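Local coordinates for protein nigerythrin (Desulfovibrio vulgaris subsp. vulgaris, PDB 1YUZ) that reduces hydrogen peroxide as an NADH peroxidase in vitro, with a hemerythrin-like diiron centre and a rubredoxin-like iron centre in each subunit, at residues G27-N32 against Q131-S136; F66-A71 against G178-G183; L79-V84 against P89-P94; I116-D121 against L147-H152. One frame throughout, in Å; residues are numbered along the deposited sequence.

In the fold
Contact 4 lies at the heart of the chain and supplies ligands to both irons of the diiron site. Contact 2, whose centre is about 13 Å from that of contact 4, brings the rubredoxin-like domain against the same site: Gly178 O lies 2.7 Å from His152 NE2, a probable hydrogen bond, and the side chain of Thr69 is about 4 Å from the ferrous ion at its nearest atom. Contact 1 lies on the opposite side of the chain's centre from contact 2, their centres about 28 Å apart; contact 3 is on the same side as contact 1, and the two meet where Leu30 CD1 packs on Val84 CG1 at 4.1 Å. Contacts 2 and 3 share helix 60-87.

Contact 1: G27-N32 against Q131-S136; sequences GSTLEN and QEEGNS
Glu133 reaches from the end of helix 104-132 to the first turn of helix 29-56, where its OE1 takes two hydrogen bonds from Thr29. Thr29 N donates at 3.0 Å, and the hydroxyl donates over a shorter distance, with Thr29 OG1 2.7 Å from Glu133 OE1. The two donors approach from one face of the carboxylate, the amide on the syn side and the hydroxyl on the anti side. Thr29 suits this because OG1 stands beside its own backbone N (chi1 -69°), allowing one oxygen to serve both groups. The extended glutamate chain spans the gap between the helix ends.

Next comes Gly134, whose positive phi (67°) closes the helix in a Schellman motif and turns the chain toward helix 136-161. Asn135 then acts as N-cap of that helix, its OD1 accepting from Ala138 N. The same amide lays its other end against Thr29, with Asn135 ND2 3.6 Å from Thr29 CG2, so the threonine's methyl and hydroxyl serve different neighbours.

Across the gap, Ser28 is the N-cap of helix 29-56 and forms a capping box with Glu31, in which Glu31 N donates to Ser28 OG at 3.2 Å. Glu133 therefore adds a carboxylate from a distant part of the chain to an already capped helix start. Its negative charge would probably interact favourably with the positive end of the helix dipole, joining two helix ends of the ferritin-like bundle.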
loop_
_atom_site.group_PDB
_atom_site.type_symbol
_atom_site.label_atom_id
_atom_site.label_comp_id
_atom_site.label_asym_id
_atom_site.label_seq_id
_atom_site.Cartn_x
_atom_site.Cartn_y
_atom_site.Cartn_z
ATOM N N GLY B 27 -4.252 18.338 18.587
ATOM C CA GLY B 27 -4.603 19.529 19.335
ATOM C C GLY B 27 -6.057 19.840 19.051
ATOM O O GLY B 27 -6.848 18.930 18.803
ATOM N N SER B 28 -6.420 21.115 19.098
ATOM C CA SER B 28 -7.793 21.504 18.813
ATOM C C SER B 28 -8.019 21.239 17.329
ATOM O O SER B 28 -7.062 21.101 16.567
ATOM C CB SER B 28 -7.998 22.991 19.100
ATOM O OG SER B 28 -7.235 23.781 18.209
ATOM N N THR B 29 -9.277 21.170 16.914
ATOM C CA THR B 29 -9.554 20.927 15.505
ATOM C C THR B 29 -8.933 22.020 14.640
ATOM O O THR B 29 -8.447 21.748 13.544
ATOM C CB THR B 29 -11.065 20.831 15.248
ATOM O OG1 THR B 29 -11.564 19.628 15.845
ATOM C CG2 THR B 29 -11.358 20.808 13.755
ATOM N N LEU B 30 -8.932 23.255 15.132
ATOM C CA LEU B 30 -8.335 24.352 14.382
ATOM C C LEU B 30 -6.852 24.065 14.170
ATOM O O LEU B 30 -6.331 24.228 13.067
ATOM C CB LEU B 30 -8.492 25.677 15.133
ATOM C CG LEU B 30 -7.805 26.868 14.455
ATOM C CD1 LEU B 30 -8.390 27.064 13.062
ATOM C CD2 LEU B 30 -7.983 28.126 15.292
ATOM N N GLU B 31 -6.174 23.646 15.235
ATOM C CA GLU B 31 -4.754 23.327 15.150
ATOM C C GLU B 31 -4.535 22.137 14.217
ATOM O O GLU B 31 -3.578 22.119 13.443
ATOM C CB GLU B 31 -4.192 23.002 16.540
ATOM C CG GLU B 31 -4.242 24.165 17.524
ATOM C CD GLU B 31 -3.682 23.805 18.891
ATOM O OE1 GLU B 31 -4.136 22.802 19.482
ATOM O OE2 GLU B 31 -2.790 24.532 19.380
ATOM N N ASN B 32 -5.426 21.151 14.286
ATOM C CA ASN B 32 -5.304 19.969 13.441
ATOM C C ASN B 32 -5.489 20.310 11.970
ATOM O O ASN B 32 -4.801 19.763 11.109
ATOM C CB ASN B 32 -6.305 18.899 13.873
ATOM C CG ASN B 32 -6.077 18.446 15.299
ATOM O OD1 ASN B 32 -4.957 18.522 15.806
ATOM N ND2 ASN B 32 -7.129 17.962 15.946
ATOM N N GLN B 131 -14.876 14.898 15.897
ATOM C CA GLN B 131 -16.121 14.292 16.356
ATOM C C GLN B 131 -16.348 14.616 17.826
ATOM O O GLN B 131 -17.443 15.010 18.230
ATOM C CB GLN B 131 -16.071 12.774 16.199
ATOM C CG GLN B 131 -16.240 12.274 14.785
ATOM C CD GLN B 131 -16.181 10.767 14.718
ATOM O OE1 GLN B 131 -15.119 10.169 14.893
ATOM N NE2 GLN B 131 -17.329 10.140 14.484
ATOM N N GLU B 132 -15.303 14.443 18.626
ATOM C CA GLU B 132 -15.400 14.700 20.055
ATOM C C GLU B 132 -15.665 16.171 20.367
ATOM O O GLU B 132 -16.214 16.486 21.423
ATOM C CB GLU B 132 -14.128 14.205 20.757
ATOM C CG GLU B 132 -13.857 12.720 20.510
ATOM C CD GLU B 132 -12.652 12.186 21.263
ATOM O OE1 GLU B 132 -11.724 12.973 21.542
ATOM O OE2 GLU B 132 -12.625 10.968 21.558
ATOM N N GLU B 133 -15.296 17.064 19.448
ATOM C CA GLU B 133 -15.510 18.501 19.635
ATOM C C GLU B 133 -16.748 18.999 18.890
ATOM O O GLU B 133 -17.027 20.198 18.875
ATOM C CB GLU B 133 -14.293 19.305 19.164
ATOM C CG GLU B 133 -12.990 18.970 19.872
ATOM C CD GLU B 133 -11.890 19.985 19.594
ATOM O OE1 GLU B 133 -11.743 20.419 18.431
ATOM O OE2 GLU B 133 -11.162 20.348 20.544
ATOM N N GLY B 134 -17.476 18.083 18.265
ATOM C CA GLY B 134 -18.680 18.455 17.542
ATOM C C GLY B 134 -18.476 19.312 16.305
ATOM O O GLY B 134 -19.388 20.025 15.889
ATOM N N ASN B 135 -17.292 19.253 15.706
ATOM C CA ASN B 135 -17.024 20.042 14.509
ATOM C C ASN B 135 -17.331 19.192 13.276
ATOM O O ASN B 135 -16.433 18.594 12.683
ATOM C CB ASN B 135 -15.563 20.486 14.483
ATOM C CG ASN B 135 -15.314 21.592 13.484
ATOM O OD1 ASN B 135 -15.824 21.559 12.364
ATOM N ND2 ASN B 135 -14.519 22.579 13.880
ATOM N N SER B 136 -18.605 19.143 12.900
ATOM C CA SER B 136 -19.051 18.346 11.760
ATOM C C SER B 136 -18.412 18.754 10.434
ATOM O O SER B 136 -18.160 17.905 9.578
ATOM C CB SER B 136 -20.577 18.416 11.638
ATOM O OG SER B 136 -21.001 19.730 11.337
#

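Contact 2: F66-A71 against G178-G183; sequences FEATAA and GYIHKG
Ile180 lays its CD1 methyl over the backbone between Ala68 and Thr69, carrying an apolar tip from the rubredoxin-like domain onto a helix of the ferritin-like diiron bundle. The methyl is 3.7 Å from Ala68 C and 3.6 Å from Thr69 N. Extension about chi2 (172°) carries CD1 well out from strand 180-182, and the side chain meets that of Thr69 at about a right angle. Ala68 suits the other side of the meeting: its small CB approaches Ile180 CD1 to 3.9 Å and lets the methyl come down close to the helix.

Thr69 OG1 also touches this methyl, but its polar need is met within its own helix, where it hydrogen-bonds to Leu65 O. The hydroxyl can thus sit in a buried, largely apolar interface. Beyond the two segments, Ile180 also packs on Phe171 and Leu173 of the neighbouring strand and on His152, a ligand of the ferrous ion. Thr69 touches His152 as well, so this small van der Waals contact lies directly beside the diiron site, where the two domains meet.

On the strand itself, successive residues serve different surroundings. Ile180 turns to the helix, whereas His181 stacks on Phe186 within the rubredoxin-like domain. Its ring is also held at the edge by a tyrosine: Tyr179 OH lies 2.6 Å from His181 ND1, in a hydrogen bond whose donor could be either group.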
loop_
_atom_site.group_PDB
_atom_site.type_symbol
_atom_site.label_atom_id
_atom_site.label_comp_id
_atom_site.label_asym_id
_atom_site.label_seq_id
_atom_site.Cartn_x
_atom_site.Cartn_y
_atom_site.Cartn_z
ATOM N N PHE B 66 1.951 10.837 -10.036
ATOM C CA PHE B 66 2.440 11.739 -8.997
ATOM C C PHE B 66 1.836 13.129 -9.177
ATOM O O PHE B 66 1.507 13.799 -8.201
ATOM C CB PHE B 66 3.971 11.830 -9.030
ATOM C CG PHE B 66 4.669 10.680 -8.351
ATOM C CD1 PHE B 66 5.675 9.977 -9.006
ATOM C CD2 PHE B 66 4.345 10.322 -7.045
ATOM C CE1 PHE B 66 6.349 8.936 -8.368
ATOM C CE2 PHE B 66 5.018 9.282 -6.402
ATOM C CZ PHE B 66 6.018 8.593 -7.066
ATOM N N GLU B 67 1.684 13.559 -10.425
ATOM C CA GLU B 67 1.111 14.870 -10.700
ATOM C C GLU B 67 -0.362 14.901 -10.311
ATOM O O GLU B 67 -0.838 15.880 -9.736
ATOM C CB GLU B 67 1.304 15.216 -12.178
ATOM C CG GLU B 67 2.773 15.375 -12.526
ATOM C CD GLU B 67 3.055 15.381 -14.016
ATOM O OE1 GLU B 67 2.171 14.998 -14.810
ATOM O OE2 GLU B 67 4.188 15.756 -14.391
ATOM N N ALA B 68 -1.079 13.822 -10.605
ATOM C CA ALA B 68 -2.488 13.742 -10.257
ATOM C C ALA B 68 -2.638 13.731 -8.739
ATOM O O ALA B 68 -3.512 14.394 -8.189
ATOM C CB ALA B 68 -3.106 12.481 -10.852
ATOM N N THR B 69 -1.770 12.990 -8.058
ATOM C CA THR B 69 -1.857 12.911 -6.605
ATOM C C THR B 69 -1.471 14.237 -5.949
ATOM O O THR B 69 -2.052 14.625 -4.938
ATOM C CB THR B 69 -1.004 11.755 -6.056
ATOM O OG1 THR B 69 -1.294 10.563 -6.801
ATOM C CG2 THR B 69 -1.357 11.494 -4.600
ATOM N N ALA B 70 -0.502 14.940 -6.524
ATOM C CA ALA B 70 -0.122 16.238 -5.980
ATOM C C ALA B 70 -1.352 17.136 -6.087
ATOM O O ALA B 70 -1.695 17.857 -5.151
ATOM C CB ALA B 70 1.029 16.832 -6.776
ATOM N N ALA B 71 -2.030 17.076 -7.231
ATOM C CA ALA B 71 -3.221 17.888 -7.439
ATOM C C ALA B 71 -4.289 17.520 -6.412
ATOM O O ALA B 71 -5.018 18.386 -5.925
ATOM C CB ALA B 71 -3.743 17.690 -8.854
ATOM N N GLY B 178 -9.935 13.969 -3.514
ATOM C CA GLY B 178 -8.710 13.401 -4.036
ATOM C C GLY B 178 -8.781 12.078 -4.766
ATOM O O GLY B 178 -7.746 11.512 -5.101
ATOM N N TYR B 179 -9.982 11.577 -5.023
ATOM C CA TYR B 179 -10.102 10.299 -5.708
ATOM C C TYR B 179 -9.449 10.296 -7.083
ATOM O O TYR B 179 -9.642 11.211 -7.884
ATOM C CB TYR B 179 -11.569 9.898 -5.860
ATOM C CG TYR B 179 -11.738 8.570 -6.561
ATOM C CD1 TYR B 179 -11.399 7.372 -5.927
ATOM C CD2 TYR B 179 -12.215 8.508 -7.869
ATOM C CE1 TYR B 179 -11.535 6.148 -6.581
ATOM C CE2 TYR B 179 -12.353 7.292 -8.529
ATOM C CZ TYR B 179 -12.013 6.117 -7.881
ATOM O OH TYR B 179 -12.168 4.909 -8.527
ATOM N N ILE B 180 -8.675 9.250 -7.342
ATOM C CA ILE B 180 -7.998 9.083 -8.617
ATOM C C ILE B 180 -8.341 7.711 -9.163
ATOM O O ILE B 180 -8.260 6.715 -8.447
ATOM C CB ILE B 180 -6.466 9.172 -8.464
ATOM C CG1 ILE B 180 -6.071 10.590 -8.053
ATOM C CG2 ILE B 180 -5.784 8.772 -9.776
ATOM C CD1 ILE B 180 -4.611 10.742 -7.688
ATOM N N HIS B 181 -8.738 7.668 -10.428
ATOM C CA HIS B 181 -9.066 6.412 -11.075
ATOM C C HIS B 181 -8.114 6.206 -12.242
ATOM O O HIS B 181 -7.817 7.145 -12.976
ATOM C CB HIS B 181 -10.496 6.427 -11.615
ATOM C CG HIS B 181 -11.025 5.064 -11.932
ATOM N ND1 HIS B 181 -11.668 4.288 -10.995
ATOM C CD2 HIS B 181 -10.949 4.314 -13.056
ATOM C CE1 HIS B 181 -11.966 3.116 -11.527
ATOM N NE2 HIS B 181 -11.539 3.106 -12.777
ATOM N N LYS B 182 -7.635 4.979 -12.406
ATOM C CA LYS B 182 -6.740 4.656 -13.509
ATOM C C LYS B 182 -7.580 4.048 -14.622
ATOM O O LYS B 182 -8.181 2.993 -14.449
ATOM C CB LYS B 182 -5.667 3.656 -13.071
ATOM C CG LYS B 182 -4.732 3.243 -14.204
ATOM C CD LYS B 182 -3.639 2.302 -13.716
ATOM C CE LYS B 182 -2.718 1.868 -14.852
ATOM N NZ LYS B 182 -3.411 0.999 -15.843
ATOM N N GLY B 183 -7.631 4.724 -15.761
ATOM C CA GLY B 183 -8.418 4.204 -16.864
ATOM C C GLY B 183 -9.803 4.813 -16.939
ATOM O O GLY B 183 -10.174 5.643 -16.108
#

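Contact 3: L79-V84 against P89-P94; sequences LEYALV and PGYEKP
This is an aromatic and aliphatic packing contact, in which the loop after helix 60-87 doubles back along the last turns of that helix. Tyr81 and Tyr91 meet rim to rim, with Tyr81 CD1 3.6 Å from Tyr91 CE2 and the ring planes inclined at 42°. Neither ring covers the other's face, and one face of each ring takes an aliphatic partner. Val84 CG1 lies over the Tyr91 ring, 3.7 Å from its centroid, in a CH-pi contact. The valine is well placed for this, since CG1 is anti to its backbone N (chi1 176°) and projects toward the loop.

In the ferritin-like four-helix bundle, this loop belongs to the long connection between helices 60-87 and 104-132. Tyr91 also touches Ile37 of helix 29-56, which ties the loop to a second helix. Lys93 spans the Tyr81 ring at about a right angle: its CG stands 3.9 Å from the ring centroid, while the chain bends at chi3 and keeps NZ over the same ring, 5.0 Å from the centroid, as a cation-pi contact. A lysine offers both an aliphatic stem and a charged end for the ring. A water lies 2.7 Å from Tyr91 O, to which it probably donates; a bond to Pro89 O would be weak at best.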
loop_
_atom_site.group_PDB
_atom_site.type_symbol
_atom_site.label_atom_id
_atom_site.label_comp_id
_atom_site.label_asym_id
_atom_site.label_seq_id
_atom_site.Cartn_x
_atom_site.Cartn_y
_atom_site.Cartn_z
ATOM N N LEU B 79 -9.834 22.409 0.822
ATOM C CA LEU B 79 -10.945 22.081 1.707
ATOM C C LEU B 79 -10.635 22.463 3.147
ATOM O O LEU B 79 -11.481 23.014 3.849
ATOM C CB LEU B 79 -11.254 20.585 1.640
ATOM C CG LEU B 79 -11.779 20.043 0.308
ATOM C CD1 LEU B 79 -11.895 18.532 0.393
ATOM C CD2 LEU B 79 -13.128 20.674 -0.014
ATOM N N GLU B 80 -9.418 22.162 3.584
ATOM C CA GLU B 80 -8.995 22.459 4.945
ATOM C C GLU B 80 -8.812 23.957 5.160
ATOM O O GLU B 80 -9.236 24.502 6.182
ATOM C CB GLU B 80 -7.708 21.685 5.251
ATOM C CG GLU B 80 -7.968 20.176 5.259
ATOM C CD GLU B 80 -6.738 19.309 5.033
ATOM O OE1 GLU B 80 -5.638 19.837 4.771
ATOM O OE2 GLU B 80 -6.890 18.073 5.114
ATOM N N TYR B 81 -8.203 24.624 4.187
ATOM C CA TYR B 81 -7.978 26.062 4.272
ATOM C C TYR B 81 -9.293 26.830 4.394
ATOM O O TYR B 81 -9.390 27.786 5.169
ATOM C CB TYR B 81 -7.210 26.542 3.038
ATOM C CG TYR B 81 -7.085 28.044 2.941
ATOM C CD1 TYR B 81 -6.400 28.770 3.913
ATOM C CD2 TYR B 81 -7.654 28.739 1.876
ATOM C CE1 TYR B 81 -6.281 30.155 3.826
ATOM C CE2 TYR B 81 -7.543 30.125 1.781
ATOM C CZ TYR B 81 -6.856 30.824 2.759
ATOM O OH TYR B 81 -6.743 32.194 2.669
ATOM N N ALA B 82 -10.303 26.413 3.635
ATOM C CA ALA B 82 -11.597 27.083 3.673
ATOM C C ALA B 82 -12.140 27.112 5.096
ATOM O O ALA B 82 -12.704 28.115 5.532
ATOM C CB ALA B 82 -12.578 26.380 2.750
ATOM N N LEU B 83 -11.971 26.011 5.820
ATOM C CA LEU B 83 -12.449 25.940 7.194
ATOM C C LEU B 83 -11.627 26.829 8.119
ATOM O O LEU B 83 -12.178 27.533 8.966
ATOM C CB LEU B 83 -12.416 24.498 7.705
ATOM C CG LEU B 83 -13.393 23.511 7.064
ATOM C CD1 LEU B 83 -13.303 22.172 7.778
ATOM C CD2 LEU B 83 -14.811 24.060 7.152
ATOM N N VAL B 84 -10.309 26.800 7.962
ATOM C CA VAL B 84 -9.442 27.620 8.796
ATOM C C VAL B 84 -9.699 29.107 8.555
ATOM O O VAL B 84 -9.716 29.902 9.495
ATOM C CB VAL B 84 -7.952 27.321 8.520
ATOM C CG1 VAL B 84 -7.074 28.259 9.337
ATOM C CG2 VAL B 84 -7.639 25.870 8.866
ATOM N N PRO B 89 -9.401 34.422 9.732
ATOM C CA PRO B 89 -9.199 35.146 8.471
ATOM C C PRO B 89 -7.760 35.562 8.177
ATOM O O PRO B 89 -7.364 35.668 7.015
ATOM C CB PRO B 89 -10.127 36.350 8.616
ATOM C CG PRO B 89 -11.231 35.817 9.468
ATOM C CD PRO B 89 -10.476 35.050 10.521
ATOM N N GLY B 90 -6.981 35.801 9.227
ATOM C CA GLY B 90 -5.601 36.212 9.040
ATOM C C GLY B 90 -4.664 35.074 8.685
ATOM O O GLY B 90 -3.497 35.301 8.365
ATOM N N TYR B 91 -5.170 33.847 8.739
ATOM C CA TYR B 91 -4.358 32.676 8.428
ATOM C C TYR B 91 -3.907 32.643 6.973
ATOM O O TYR B 91 -4.703 32.846 6.055
ATOM C CB TYR B 91 -5.133 31.394 8.733
ATOM C CG TYR B 91 -4.412 30.139 8.293
ATOM C CD1 TYR B 91 -3.320 29.648 9.010
ATOM C CD2 TYR B 91 -4.803 29.460 7.140
ATOM C CE1 TYR B 91 -2.634 28.507 8.586
ATOM C CE2 TYR B 91 -4.124 28.324 6.708
ATOM C CZ TYR B 91 -3.044 27.854 7.434
ATOM O OH TYR B 91 -2.375 26.731 7.005
ATOM N N GLU B 92 -2.623 32.373 6.773
ATOM C CA GLU B 92 -2.052 32.290 5.436
ATOM C C GLU B 92 -1.483 30.891 5.238
ATOM O O GLU B 92 -0.782 30.375 6.109
ATOM C CB GLU B 92 -0.939 33.328 5.269
ATOM C CG GLU B 92 -1.395 34.761 5.476
ATOM C CD GLU B 92 -2.448 35.185 4.472
ATOM O OE1 GLU B 92 -2.128 35.256 3.266
ATOM O OE2 GLU B 92 -3.598 35.443 4.888
ATOM N N LYS B 93 -1.794 30.274 4.103
ATOM C CA LYS B 93 -1.287 28.938 3.818
ATOM C C LYS B 93 0.233 28.983 3.761
ATOM O O LYS B 93 0.817 29.903 3.188
ATOM C CB LYS B 93 -1.841 28.425 2.489
ATOM C CG LYS B 93 -3.319 28.080 2.535
ATOM C CD LYS B 93 -3.824 27.628 1.178
ATOM C CE LYS B 93 -3.732 28.747 0.156
ATOM N NZ LYS B 93 -4.231 28.319 -1.177
ATOM N N PRO B 94 0.894 27.986 4.362
ATOM C CA PRO B 94 2.356 27.943 4.365
ATOM C C PRO B 94 2.933 27.471 3.038
ATOM O O PRO B 94 2.224 26.931 2.188
ATOM C CB PRO B 94 2.656 26.968 5.492
ATOM C CG PRO B 94 1.552 25.963 5.327
ATOM C CD PRO B 94 0.335 26.848 5.118
HETATM O O HOH W 1 -7.377 32.668 6.072
#

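Contact 4: I116-D121 against L147-H152; sequences IYETSD and LAESVH. With FE2 (Fe (II) ion), chain G; FE (Fe (III) ion), chain F.
Glu118 and Glu149 converge obliquely on one ferric ion, their carboxylate planes 90° apart. Glu118 OE1 binds it at 2.1 Å and Glu149 OE2 at 2.0 Å. The two oxygens are only 2.6 Å from each other, a closeness explained by the metal they share. The glutamates reach the iron differently. Glu118 runs extended beyond CG and offers one oxygen, whereas Glu149 bends at chi2 (-62°), which swings its carboxylate between the two metals. Its OE1 binds the ferrous ion at 2.0 Å, making Glu149 a bridge, a task that suits a carboxylate with its two oxygens.

His152, one turn further along, presents ND1 to the ferrous ion at 2.2 Å. Its NE2, on the other side of the ring, probably hydrogen-bonds to Gly178 O, which would help to fix the rotation of the imidazole. A water also joins the metals, 2.0 Å from the ferric and 2.3 Å from the ferrous ion.

Away from the irons, the helices pack through smaller groups. Thr119 CB lies against Glu149 CB, and Thr119 OG1, whose hydrogen-bonding partner is Lys146 just before the second segment, touches Ser150 CB. Short side chains suit this place, where the two helix segments approach to 7.9 Å at 140° between their directions. Ser150 OG hydrogen-bonds to Asn161 OD1 of the second subunit, whose Tyr160 packs on both Thr119 and Ser150.

Glu40, Glu73 and Glu115 complete the coordination, with Glu73 a second bridging carboxylate. Such a cluster of glutamates and histidine, drawn from the helices of a four-helix bundle, is the hallmark of the ferritin-like diiron site found in the rubrerythrins.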
loop_
_atom_site.group_PDB
_atom_site.type_symbol
_atom_site.label_atom_id
_atom_site.label_comp_id
_atom_site.label_asym_id
_atom_site.label_seq_id
_atom_site.Cartn_x
_atom_site.Cartn_y
_atom_site.Cartn_z
ATOM N N ILE B 116 -0.419 5.879 3.659
ATOM C CA ILE B 116 -0.898 4.971 4.691
ATOM C C ILE B 116 -0.915 5.676 6.047
ATOM O O ILE B 116 -1.866 5.532 6.812
ATOM C CB ILE B 116 -0.020 3.706 4.737
ATOM C CG1 ILE B 116 -0.278 2.866 3.483
ATOM C CG2 ILE B 116 -0.315 2.899 5.988
ATOM C CD1 ILE B 116 0.703 1.720 3.297
ATOM N N TYR B 117 0.125 6.450 6.338
ATOM C CA TYR B 117 0.170 7.180 7.596
ATOM C C TYR B 117 -1.010 8.143 7.672
ATOM O O TYR B 117 -1.679 8.243 8.699
ATOM C CB TYR B 117 1.484 7.961 7.725
ATOM C CG TYR B 117 1.412 9.073 8.747
ATOM C CD1 TYR B 117 1.270 10.402 8.351
ATOM C CD2 TYR B 117 1.401 8.788 10.114
ATOM C CE1 TYR B 117 1.109 11.419 9.286
ATOM C CE2 TYR B 117 1.239 9.798 11.057
ATOM C CZ TYR B 117 1.091 11.110 10.636
ATOM O OH TYR B 117 0.898 12.115 11.562
ATOM N N GLU B 118 -1.277 8.846 6.579
ATOM C CA GLU B 118 -2.377 9.800 6.577
ATOM C C GLU B 118 -3.754 9.158 6.694
ATOM O O GLU B 118 -4.614 9.656 7.422
ATOM C CB GLU B 118 -2.309 10.679 5.322
ATOM C CG GLU B 118 -1.018 11.485 5.236
ATOM C CD GLU B 118 -0.978 12.441 4.057
ATOM O OE1 GLU B 118 -2.030 13.013 3.705
ATOM O OE2 GLU B 118 0.114 12.627 3.481
ATOM N N THR B 119 -3.960 8.040 6.009
ATOM C CA THR B 119 -5.259 7.386 6.031
ATOM C C THR B 119 -5.554 6.553 7.273
ATOM O O THR B 119 -6.716 6.400 7.645
ATOM C CB THR B 119 -5.444 6.485 4.781
ATOM O OG1 THR B 119 -6.839 6.311 4.521
ATOM C CG2 THR B 119 -4.824 5.110 5.000
ATOM N N SER B 120 -4.517 6.034 7.924
ATOM C CA SER B 120 -4.715 5.172 9.086
ATOM C C SER B 120 -4.271 5.755 10.415
ATOM O O SER B 120 -4.527 5.169 11.466
ATOM C CB SER B 120 -3.967 3.853 8.880
ATOM O OG SER B 120 -2.565 4.061 8.952
ATOM N N ASP B 121 -3.604 6.899 10.373
ATOM C CA ASP B 121 -3.102 7.510 11.590
ATOM C C ASP B 121 -3.532 8.964 11.726
ATOM O O ASP B 121 -4.401 9.285 12.533
ATOM C CB ASP B 121 -1.572 7.408 11.608
ATOM C CG ASP B 121 -0.965 7.840 12.924
ATOM O OD1 ASP B 121 -1.525 8.746 13.574
ATOM O OD2 ASP B 121 0.090 7.285 13.297
ATOM N N LEU B 147 -10.274 9.309 2.961
ATOM C CA LEU B 147 -10.708 8.315 1.987
ATOM C C LEU B 147 -9.854 8.324 0.728
ATOM O O LEU B 147 -9.555 7.272 0.165
ATOM C CB LEU B 147 -12.169 8.552 1.616
ATOM C CG LEU B 147 -13.157 8.243 2.744
ATOM C CD1 LEU B 147 -14.520 8.812 2.397
ATOM C CD2 LEU B 147 -13.232 6.744 2.975
ATOM N N ALA B 148 -9.463 9.511 0.283
ATOM C CA ALA B 148 -8.644 9.607 -0.913
ATOM C C ALA B 148 -7.238 9.077 -0.660
ATOM O O ALA B 148 -6.636 8.475 -1.544
ATOM C CB ALA B 148 -8.580 11.052 -1.388
ATOM N N GLU B 149 -6.716 9.274 0.548
ATOM C CA GLU B 149 -5.356 8.832 0.844
ATOM C C GLU B 149 -5.165 7.329 0.703
ATOM O O GLU B 149 -4.133 6.880 0.211
ATOM C CB GLU B 149 -4.934 9.271 2.250
ATOM C CG GLU B 149 -5.233 10.735 2.583
ATOM C CD GLU B 149 -4.506 11.742 1.704
ATOM O OE1 GLU B 149 -4.319 11.487 0.494
ATOM O OE2 GLU B 149 -4.143 12.815 2.228
ATOM N N SER B 150 -6.143 6.537 1.130
ATOM C CA SER B 150 -5.972 5.101 0.995
ATOM C C SER B 150 -6.046 4.698 -0.480
ATOM O O SER B 150 -5.446 3.707 -0.884
ATOM C CB SER B 150 -7.001 4.347 1.844
ATOM O OG SER B 150 -8.323 4.742 1.547
ATOM N N VAL B 151 -6.775 5.468 -1.283
ATOM C CA VAL B 151 -6.850 5.191 -2.715
ATOM C C VAL B 151 -5.479 5.525 -3.306
ATOM O O VAL B 151 -4.957 4.791 -4.141
ATOM C CB VAL B 151 -7.947 6.042 -3.397
ATOM C CG1 VAL B 151 -7.774 6.019 -4.911
ATOM C CG2 VAL B 151 -9.319 5.499 -3.030
ATOM N N HIS B 152 -4.886 6.625 -2.857
ATOM C CA HIS B 152 -3.565 7.017 -3.338
ATOM C C HIS B 152 -2.547 5.934 -3.001
ATOM O O HIS B 152 -1.670 5.615 -3.805
ATOM C CB HIS B 152 -3.126 8.325 -2.682
ATOM C CG HIS B 152 -3.991 9.495 -3.031
ATOM N ND1 HIS B 152 -3.923 10.693 -2.354
ATOM C CD2 HIS B 152 -4.933 9.655 -3.990
ATOM C CE1 HIS B 152 -4.788 11.541 -2.881
ATOM N NE2 HIS B 152 -5.413 10.936 -3.874
HETATM FE FE FE2 G . -2.697 11.492 -0.686
HETATM FE FE FE F . -2.429 13.853 1.840
HETATM O O HOH W 2 -1.429 12.425 0.937
#